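Local structure of ubiquitin-like-specific protease 2 (Saccharomyces cerevisiae, 5LNB) at residues F56-Y61 against L268-L272; S81-T85 against I115-I119; F164-R168 against C215-V219. The protein removes SUMO from conjugated proteins as a cysteine protease of the peptidase C48 family, the present chain carrying its Ulp1-type catalytic domain. The contacts are given in a common frame with arbitrary orientation. Numbering follows the deposited sequence.

Contact 1 (F56-Y61 against L268-L272); sequences FFTKFY and LRHTL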
loop_
_atom_site.group_PDB
_atom_site.type_symbol
_atom_site.label_atom_id
_atom_site.label_comp_id
_atom_site.label_asym_id
_atom_site.label_seq_id
_atom_site.Cartn_x
_atom_site.Cartn_y
_atom_site.Cartn_z
ATOM N N PHE A 56 0.120 -7.951 3.863
ATOM C CA PHE A 56 -0.658 -8.099 5.085
ATOM C C PHE A 56 -0.851 -6.758 5.782
ATOM O O PHE A 56 -1.968 -6.405 6.177
ATOM C CB PHE A 56 -0.003 -9.083 6.045
ATOM C CG PHE A 56 -0.683 -9.122 7.381
ATOM C CD1 PHE A 56 -1.889 -9.779 7.533
ATOM C CD2 PHE A 56 -0.145 -8.465 8.474
ATOM C CE1 PHE A 56 -2.529 -9.813 8.760
ATOM C CE2 PHE A 56 -0.789 -8.491 9.698
ATOM C CZ PHE A 56 -1.983 -9.166 9.836
ATOM N N PHE A 57 0.228 -5.995 5.950
ATOM C CA PHE A 57 0.133 -4.785 6.756
ATOM C C PHE A 57 -0.556 -3.635 6.034
ATOM O O PHE A 57 -1.242 -2.835 6.681
ATOM C CB PHE A 57 1.518 -4.364 7.221
ATOM C CG PHE A 57 1.904 -4.964 8.528
ATOM C CD1 PHE A 57 1.155 -4.696 9.669
ATOM C CD2 PHE A 57 3.013 -5.789 8.632
ATOM C CE1 PHE A 57 1.506 -5.247 10.904
ATOM C CE2 PHE A 57 3.376 -6.331 9.868
ATOM C CZ PHE A 57 2.622 -6.056 10.999
ATOM N N THR A 58 -0.402 -3.507 4.715
ATOM C CA THR A 58 -1.191 -2.494 4.026
ATOM C C THR A 58 -2.676 -2.784 4.201
ATOM O O THR A 58 -3.462 -1.886 4.524
ATOM C CB THR A 58 -0.822 -2.425 2.539
ATOM O OG1 THR A 58 -1.127 -3.675 1.904
ATOM C CG2 THR A 58 0.662 -2.114 2.364
ATOM N N LYS A 59 -3.064 -4.047 4.034
ATOM C CA LYS A 59 -4.425 -4.465 4.339
ATOM C C LYS A 59 -4.768 -4.182 5.796
ATOM O O LYS A 59 -5.831 -3.629 6.102
ATOM C CB LYS A 59 -4.580 -5.948 4.024
ATOM C CG LYS A 59 -5.952 -6.512 4.296
ATOM C CD LYS A 59 -6.932 -6.065 3.240
ATOM C CE LYS A 59 -8.211 -6.922 3.267
ATOM N NZ LYS A 59 -9.352 -6.232 2.603
ATOM N N PHE A 60 -3.870 -4.551 6.710
ATOM C CA PHE A 60 -4.140 -4.395 8.134
ATOM C C PHE A 60 -4.450 -2.939 8.490
ATOM O O PHE A 60 -5.460 -2.647 9.146
ATOM C CB PHE A 60 -2.950 -4.927 8.935
ATOM C CG PHE A 60 -3.159 -4.894 10.418
ATOM C CD1 PHE A 60 -3.866 -5.905 11.055
ATOM C CD2 PHE A 60 -2.658 -3.849 11.176
ATOM C CE1 PHE A 60 -4.062 -5.878 12.422
ATOM C CE2 PHE A 60 -2.853 -3.817 12.546
ATOM C CZ PHE A 60 -3.554 -4.836 13.172
ATOM N N TYR A 61 -3.602 -2.000 8.054
ATOM C CA TYR A 61 -3.785 -0.613 8.465
ATOM C C TYR A 61 -4.901 0.099 7.710
ATOM O O TYR A 61 -5.450 1.081 8.226
ATOM C CB TYR A 61 -2.471 0.155 8.328
ATOM C CG TYR A 61 -1.483 -0.267 9.386
ATOM C CD1 TYR A 61 -1.809 -0.163 10.736
ATOM C CD2 TYR A 61 -0.247 -0.810 9.044
ATOM C CE1 TYR A 61 -0.923 -0.577 11.717
ATOM C CE2 TYR A 61 0.647 -1.223 10.021
ATOM C CZ TYR A 61 0.304 -1.103 11.347
ATOM O OH TYR A 61 1.191 -1.499 12.312
ATOM N N LEU A 268 6.444 -3.471 14.164
ATOM C CA LEU A 268 5.719 -4.395 13.299
ATOM C C LEU A 268 5.856 -5.835 13.793
ATOM O O LEU A 268 4.883 -6.596 13.770
ATOM C CB LEU A 268 6.207 -4.264 11.856
ATOM C CG LEU A 268 5.995 -2.916 11.145
ATOM C CD1 LEU A 268 6.714 -2.941 9.811
ATOM C CD2 LEU A 268 4.498 -2.603 10.944
ATOM N N ARG A 269 7.050 -6.222 14.262
ATOM C CA ARG A 269 7.228 -7.566 14.814
ATOM C C ARG A 269 6.351 -7.768 16.036
ATOM O O ARG A 269 5.684 -8.798 16.173
ATOM C CB ARG A 269 8.685 -7.824 15.190
ATOM C CG ARG A 269 9.631 -8.025 14.047
ATOM C CD ARG A 269 10.845 -8.840 14.507
ATOM N NE ARG A 269 11.297 -8.512 15.862
ATOM C CZ ARG A 269 12.186 -7.566 16.158
ATOM N NH1 ARG A 269 12.715 -6.827 15.197
ATOM N NH2 ARG A 269 12.542 -7.356 17.419
ATOM N N HIS A 270 6.347 -6.789 16.943
ATOM C CA HIS A 270 5.502 -6.883 18.127
ATOM C C HIS A 270 4.031 -7.015 17.750
ATOM O O HIS A 270 3.285 -7.756 18.397
ATOM C CB HIS A 270 5.717 -5.668 19.031
ATOM C CG HIS A 270 5.061 -5.795 20.374
ATOM N ND1 HIS A 270 3.986 -5.021 20.758
ATOM C CD2 HIS A 270 5.318 -6.621 21.418
ATOM C CE1 HIS A 270 3.616 -5.356 21.982
ATOM N NE2 HIS A 270 4.409 -6.326 22.405
ATOM N N THR A 271 3.591 -6.300 16.713
ATOM C CA THR A 271 2.193 -6.402 16.305
ATOM C C THR A 271 1.870 -7.806 15.807
ATOM O O THR A 271 0.893 -8.425 16.245
ATOM C CB THR A 271 1.874 -5.371 15.222
ATOM O OG1 THR A 271 2.051 -4.047 15.745
ATOM C CG2 THR A 271 0.440 -5.546 14.734
ATOM N N LEU A 272 2.679 -8.321 14.879
ATOM C CA LEU A 272 2.454 -9.665 14.361
ATOM C C LEU A 272 2.544 -10.696 15.478
ATOM O O LEU A 272 1.635 -11.514 15.664
ATOM C CB LEU A 272 3.467 -9.966 13.257
ATOM C CG LEU A 272 3.077 -9.536 11.852
ATOM C CD1 LEU A 272 4.171 -9.922 10.861
ATOM C CD2 LEU A 272 1.740 -10.186 11.469
HETATM O O HOH W 1 0.501 -1.516 14.726
#
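Helix 51-67 and the long helix 264-285 cross here at 76°, with short-segment axes 12.7 Å apart. That separation is wide for directly packed helices, and the nearest CA pair, F57 and L268, is still 8.6 Å apart; aromatic rings from 56-61 span the gap. L268, first in its segment, sends its isobutyl group onto the F57 ring: CD2 lies 3.9 Å from the F57 ring centroid and 7° off the normal, a well-centred CH-pi contact. L268 CD2 is also 3.7 Å from Y61 OH, at the edge of that ring, while L268 O is 3.6 Å from F57 CZ. Three residues on, nearly one turn, T271 points its CA-to-CB bond toward segment 56-61. Its CG2 meets the F57 edge (4.0 Å to CE1) and lies 4.3 Å from F60 CE2. T271 OG1 bonds back to N267 O within its own helix, and a water joins it to the other segment, 3.1 Å from T271 OG1 and 2.5 Å from Y61 OH. L272 completes the walk, its CG 3.6 Å from F57 CZ and its CD2 3.5 Å from F56 CE2. Beyond the pair, F57 and Y61 touch I220 of helix 215-228, and F56 touches Y33 and I35. The contact is thus made mainly by apolar and CH-pi packing, and the one water-mediated polar link between the segments runs through Y61 and T271.

Contact 2 (S81-T85 against I115-I119); sequences SFFYT and IPINI. With ACT (acetate ion), chain B.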
loop_
_atom_site.group_PDB
_atom_site.type_symbol
_atom_site.label_atom_id
_atom_site.label_comp_id
_atom_site.label_asym_id
_atom_site.label_seq_id
_atom_site.Cartn_x
_atom_site.Cartn_y
_atom_site.Cartn_z
ATOM N N SER A 81 0.651 -6.242 -3.953
ATOM C CA SER A 81 1.894 -5.879 -4.629
ATOM C C SER A 81 2.073 -6.606 -5.956
ATOM O O SER A 81 2.780 -6.103 -6.835
ATOM C CB SER A 81 3.091 -6.171 -3.731
ATOM O OG SER A 81 3.187 -7.554 -3.460
ATOM N N PHE A 82 1.454 -7.772 -6.131
ATOM C CA PHE A 82 1.623 -8.500 -7.383
ATOM C C PHE A 82 0.891 -7.867 -8.557
ATOM O O PHE A 82 1.212 -8.205 -9.698
ATOM C CB PHE A 82 1.183 -9.953 -7.211
ATOM C CG PHE A 82 2.050 -10.725 -6.264
ATOM C CD1 PHE A 82 1.746 -10.775 -4.912
ATOM C CD2 PHE A 82 3.189 -11.375 -6.717
ATOM C CE1 PHE A 82 2.541 -11.481 -4.035
ATOM C CE2 PHE A 82 3.994 -12.084 -5.839
ATOM C CZ PHE A 82 3.668 -12.135 -4.497
ATOM N N PHE A 83 -0.043 -6.936 -8.320
ATOM C CA PHE A 83 -0.728 -6.285 -9.433
ATOM C C PHE A 83 0.257 -5.570 -10.358
ATOM O O PHE A 83 0.292 -5.824 -11.571
ATOM C CB PHE A 83 -1.784 -5.305 -8.912
ATOM C CG PHE A 83 -2.350 -4.407 -9.979
ATOM C CD1 PHE A 83 -3.313 -4.872 -10.855
ATOM C CD2 PHE A 83 -1.907 -3.102 -10.115
ATOM C CE1 PHE A 83 -3.838 -4.043 -11.838
ATOM C CE2 PHE A 83 -2.420 -2.272 -11.104
ATOM C CZ PHE A 83 -3.387 -2.744 -11.962
ATOM N N TYR A 84 1.061 -4.651 -9.808
ATOM C CA TYR A 84 1.961 -3.886 -10.669
ATOM C C TYR A 84 2.919 -4.809 -11.399
ATOM O O TYR A 84 3.156 -4.650 -12.602
ATOM C CB TYR A 84 2.736 -2.843 -9.863
ATOM C CG TYR A 84 3.657 -1.994 -10.706
ATOM C CD1 TYR A 84 4.979 -2.375 -10.923
ATOM C CD2 TYR A 84 3.217 -0.805 -11.265
ATOM C CE1 TYR A 84 5.834 -1.602 -11.682
ATOM C CE2 TYR A 84 4.057 -0.023 -12.028
ATOM C CZ TYR A 84 5.363 -0.422 -12.236
ATOM O OH TYR A 84 6.207 0.348 -12.999
ATOM N N THR A 85 3.465 -5.795 -10.693
ATOM C CA THR A 85 4.365 -6.746 -11.334
ATOM C C THR A 85 3.681 -7.456 -12.497
ATOM O O THR A 85 4.285 -7.663 -13.557
ATOM C CB THR A 85 4.859 -7.747 -10.297
ATOM O OG1 THR A 85 5.553 -7.035 -9.263
ATOM C CG2 THR A 85 5.786 -8.788 -10.938
ATOM N N ILE A 115 -1.553 1.316 -4.681
ATOM C CA ILE A 115 -0.752 0.369 -5.456
ATOM C C ILE A 115 0.680 0.333 -4.943
ATOM O O ILE A 115 1.484 1.212 -5.291
ATOM C CB ILE A 115 -0.784 0.711 -6.950
ATOM C CG1 ILE A 115 -2.229 0.757 -7.447
ATOM C CG2 ILE A 115 0.048 -0.301 -7.734
ATOM C CD1 ILE A 115 -2.354 1.180 -8.897
ATOM N N PRO A 116 1.044 -0.646 -4.113
ATOM C CA PRO A 116 2.460 -0.808 -3.751
ATOM C C PRO A 116 3.253 -1.400 -4.909
ATOM O O PRO A 116 2.748 -2.224 -5.676
ATOM C CB PRO A 116 2.424 -1.743 -2.537
ATOM C CG PRO A 116 1.096 -2.376 -2.551
ATOM C CD PRO A 116 0.149 -1.462 -3.277
ATOM N N ILE A 117 4.508 -0.963 -5.035
ATOM C CA ILE A 117 5.332 -1.247 -6.204
ATOM C C ILE A 117 6.639 -1.877 -5.746
ATOM O O ILE A 117 7.376 -1.288 -4.944
ATOM C CB ILE A 117 5.590 0.023 -7.036
ATOM C CG1 ILE A 117 4.264 0.501 -7.643
ATOM C CG2 ILE A 117 6.646 -0.231 -8.106
ATOM C CD1 ILE A 117 4.350 1.801 -8.408
ATOM N N ASN A 118 6.936 -3.063 -6.267
ATOM C CA ASN A 118 8.116 -3.833 -5.891
ATOM C C ASN A 118 8.926 -4.074 -7.154
ATOM O O ASN A 118 8.538 -4.891 -7.994
ATOM C CB ASN A 118 7.708 -5.147 -5.224
ATOM C CG ASN A 118 8.864 -6.123 -5.085
ATOM O OD1 ASN A 118 10.032 -5.737 -5.105
ATOM N ND2 ASN A 118 8.539 -7.400 -4.936
ATOM N N ILE A 119 10.036 -3.354 -7.303
ATOM C CA ILE A 119 10.899 -3.487 -8.472
ATOM C C ILE A 119 12.327 -3.697 -7.999
ATOM O O ILE A 119 12.856 -2.883 -7.232
ATOM C CB ILE A 119 10.824 -2.257 -9.394
ATOM C CG1 ILE A 119 9.409 -2.071 -9.948
ATOM C CG2 ILE A 119 11.819 -2.410 -10.536
ATOM C CD1 ILE A 119 9.268 -0.815 -10.815
HETATM C C ACT B . 11.414 -9.176 -5.933
HETATM O O ACT B . 12.009 -8.075 -6.099
HETATM O OXT ACT B . 10.168 -9.150 -5.802
HETATM C CH3 ACT B . 12.138 -10.489 -5.896
HETATM O O HOH W 2 4.929 -4.468 -7.670
HETATM O O HOH W 3 0.729 -3.499 -7.124
HETATM O O HOH W 4 7.552 -5.468 -10.580
#
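Here a short helix, 82-87, packs beside strand 112-119 of the mixed beta-sheet at the heart of this Ulp1-type (C48) cysteine protease domain. Y84 contributes most, with 90 Å² covered. The Y84 ring lies across the strand's side chains, with I117 CG2 over one face, 4.1 Å from the Y84 ring centroid and 20° off the normal, a CH-pi contact. I119 CD1 is 3.6 Å from Y84 CE1, and I115 CG2 is 4.3 Å from Y84 CB, so I115, I117 and I119 all meet this one residue. Its hydroxyl bonds to E174 O of helix 172-190, whose I178 also touches the Y84 side chain. S81 follows with 58 Å²: its CA is 5.2 Å from P116 CA and 3.9 Å from P116 O, and its CB is 4.4 Å from P116 CG. I115 CD1 is 4.1 Å from F83 CE2.

The strand pairs with 122-129 through I115 and I117. Toward 81-85, water serves the backbone of P116 and N118. One water accepts from Y84 N (2.9 Å) and lies 2.8 Å from P116 O. A second donates to S81 O and accepts from N118 N, both at 2.8 Å, and lies 3.1 Å from T85 OG1. A third donates to N118 O (2.8 Å) and lies 2.9 Å from T85 OG1. Near the strand's C-terminal end, N118 ND2 donates to OXT of an acetate, probably from the crystallisation liquor, at 2.5 Å.

Contact 3 (F164-R168 against C215-V219); sequences FDSLR and CGVHV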
loop_
_atom_site.group_PDB
_atom_site.type_symbol
_atom_site.label_atom_id
_atom_site.label_comp_id
_atom_site.label_asym_id
_atom_site.label_seq_id
_atom_site.Cartn_x
_atom_site.Cartn_y
_atom_site.Cartn_z
ATOM N N PHE A 164 5.213 8.052 -3.559
ATOM C CA PHE A 164 6.083 8.372 -2.433
ATOM C C PHE A 164 7.105 7.260 -2.214
ATOM O O PHE A 164 6.780 6.069 -2.276
ATOM C CB PHE A 164 5.271 8.635 -1.151
ATOM C CG PHE A 164 4.094 7.704 -0.964
ATOM C CD1 PHE A 164 4.178 6.617 -0.091
ATOM C CD2 PHE A 164 2.906 7.909 -1.662
ATOM C CE1 PHE A 164 3.101 5.761 0.087
ATOM C CE2 PHE A 164 1.827 7.047 -1.495
ATOM C CZ PHE A 164 1.922 5.973 -0.613
ATOM N N ASP A 165 8.347 7.671 -1.968
ATOM C CA ASP A 165 9.496 6.778 -1.960
ATOM C C ASP A 165 10.464 7.276 -0.897
ATOM O O ASP A 165 10.808 8.459 -0.886
ATOM C CB ASP A 165 10.167 6.765 -3.341
ATOM C CG ASP A 165 11.343 5.805 -3.433
ATOM O OD1 ASP A 165 11.644 5.083 -2.456
ATOM O OD2 ASP A 165 11.964 5.769 -4.514
ATOM N N SER A 166 10.896 6.381 -0.010
ATOM C CA SER A 166 11.860 6.769 1.006
ATOM C C SER A 166 13.244 7.008 0.420
ATOM O O SER A 166 14.063 7.664 1.068
ATOM C CB SER A 166 11.930 5.712 2.113
ATOM O OG SER A 166 12.170 4.429 1.567
ATOM N N LEU A 167 13.529 6.501 -0.778
ATOM C CA LEU A 167 14.772 6.855 -1.455
ATOM C C LEU A 167 14.595 8.164 -2.225
ATOM O O LEU A 167 13.475 8.612 -2.497
ATOM C CB LEU A 167 15.227 5.736 -2.397
ATOM C CG LEU A 167 15.435 4.371 -1.718
ATOM C CD1 LEU A 167 15.960 3.324 -2.697
ATOM C CD2 LEU A 167 16.362 4.482 -0.492
ATOM N N ARG A 168 15.723 8.784 -2.579
ATOM C CA ARG A 168 15.699 10.085 -3.251
ATOM C C ARG A 168 15.578 9.874 -4.762
ATOM O O ARG A 168 16.530 10.022 -5.531
ATOM C CB ARG A 168 16.935 10.895 -2.873
ATOM C CG ARG A 168 16.906 11.381 -1.420
ATOM C CD ARG A 168 18.193 12.076 -1.020
ATOM N NE ARG A 168 18.435 13.266 -1.832
ATOM C CZ ARG A 168 18.309 14.516 -1.395
ATOM N NH1 ARG A 168 17.949 14.753 -0.140
ATOM N NH2 ARG A 168 18.554 15.533 -2.214
ATOM N N CYS A 215 13.015 0.082 2.618
ATOM C CA CYS A 215 11.926 0.710 1.863
ATOM C C CYS A 215 10.569 0.068 2.147
ATOM O O CYS A 215 9.550 0.765 2.226
ATOM C CB CYS A 215 12.221 0.648 0.369
ATOM S SG CYS A 215 13.496 1.784 -0.121
ATOM N N GLY A 216 10.528 -1.257 2.291
ATOM C CA GLY A 216 9.253 -1.910 2.552
ATOM C C GLY A 216 8.612 -1.454 3.849
ATOM O O GLY A 216 7.383 -1.359 3.936
ATOM N N VAL A 217 9.433 -1.159 4.866
ATOM C CA VAL A 217 8.933 -0.668 6.147
ATOM C C VAL A 217 8.386 0.746 6.000
ATOM O O VAL A 217 7.375 1.103 6.614
ATOM C CB VAL A 217 10.048 -0.730 7.216
ATOM C CG1 VAL A 217 9.595 -0.095 8.530
ATOM C CG2 VAL A 217 10.492 -2.160 7.457
ATOM N N HIS A 218 9.054 1.581 5.199
ATOM C CA HIS A 218 8.559 2.933 4.965
ATOM C C HIS A 218 7.246 2.924 4.195
ATOM O O HIS A 218 6.357 3.728 4.487
ATOM C CB HIS A 218 9.607 3.758 4.231
ATOM C CG HIS A 218 10.758 4.145 5.098
ATOM N ND1 HIS A 218 10.744 5.276 5.884
ATOM C CD2 HIS A 218 11.948 3.540 5.322
ATOM C CE1 HIS A 218 11.881 5.358 6.546
ATOM N NE2 HIS A 218 12.627 4.315 6.226
ATOM N N VAL A 219 7.105 2.031 3.205
ATOM C CA VAL A 219 5.837 1.931 2.484
ATOM C C VAL A 219 4.699 1.652 3.461
ATOM O O VAL A 219 3.662 2.324 3.444
ATOM C CB VAL A 219 5.905 0.852 1.387
ATOM C CG1 VAL A 219 4.480 0.466 0.958
ATOM C CG2 VAL A 219 6.681 1.357 0.177
HETATM O O HOH W 5 9.770 3.496 0.087
#
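The loop after strand 159-164 meets the N-terminal end of helix 215-228 at what is consistent with the Cys-His-Asp triad of C48 proteases. F164, still on the strand, makes no close contact with 215-219, but its side chain packs farther along the same helix on N222 and I223. D165 follows: its OD1 accepts from L167 N at 2.9 Å (163°), forming an Asx turn, and also from H122 NE2, while OD2 bonds to H171. H122 touches C215 in turn, which fits the relay D165-H122-C215. S166 is covered most, by 61 Å². Its CB lies over the H218 ring, 3.9 Å from the centroid and 25° off the normal; H218 ND1 bonds to R261. A water accepts from S166 N at 3.1 Å and donates weakly to C215 O at 3.5 Å. L167 then closes on the cysteine, its CG 3.6 Å from C215 SG.

How the contacts relate
Contacts 2 and 3 are buried, whereas contact 1 is only partly so; both lie along the chain within the loop that contact 1 closes. Contact 2 concerns the central sheet, and contact 3 the end of another strand of that sheet, 159-164, where it meets helix 215-228; their centres are 13 Å apart. That helix also links contacts 3 and 1, since V217 CG1 lies 4.2 Å from L268 CD1. The chemistry follows position: contact 1 joins two helices through aromatic rings and leucines, contact 2 combines an apolar face with water-bridged strand backbone, and contact 3 mixes a CH-pi contact, an apolar touch on the cysteine sulphur and a weak water bridge over the smallest buried area (226 Å²).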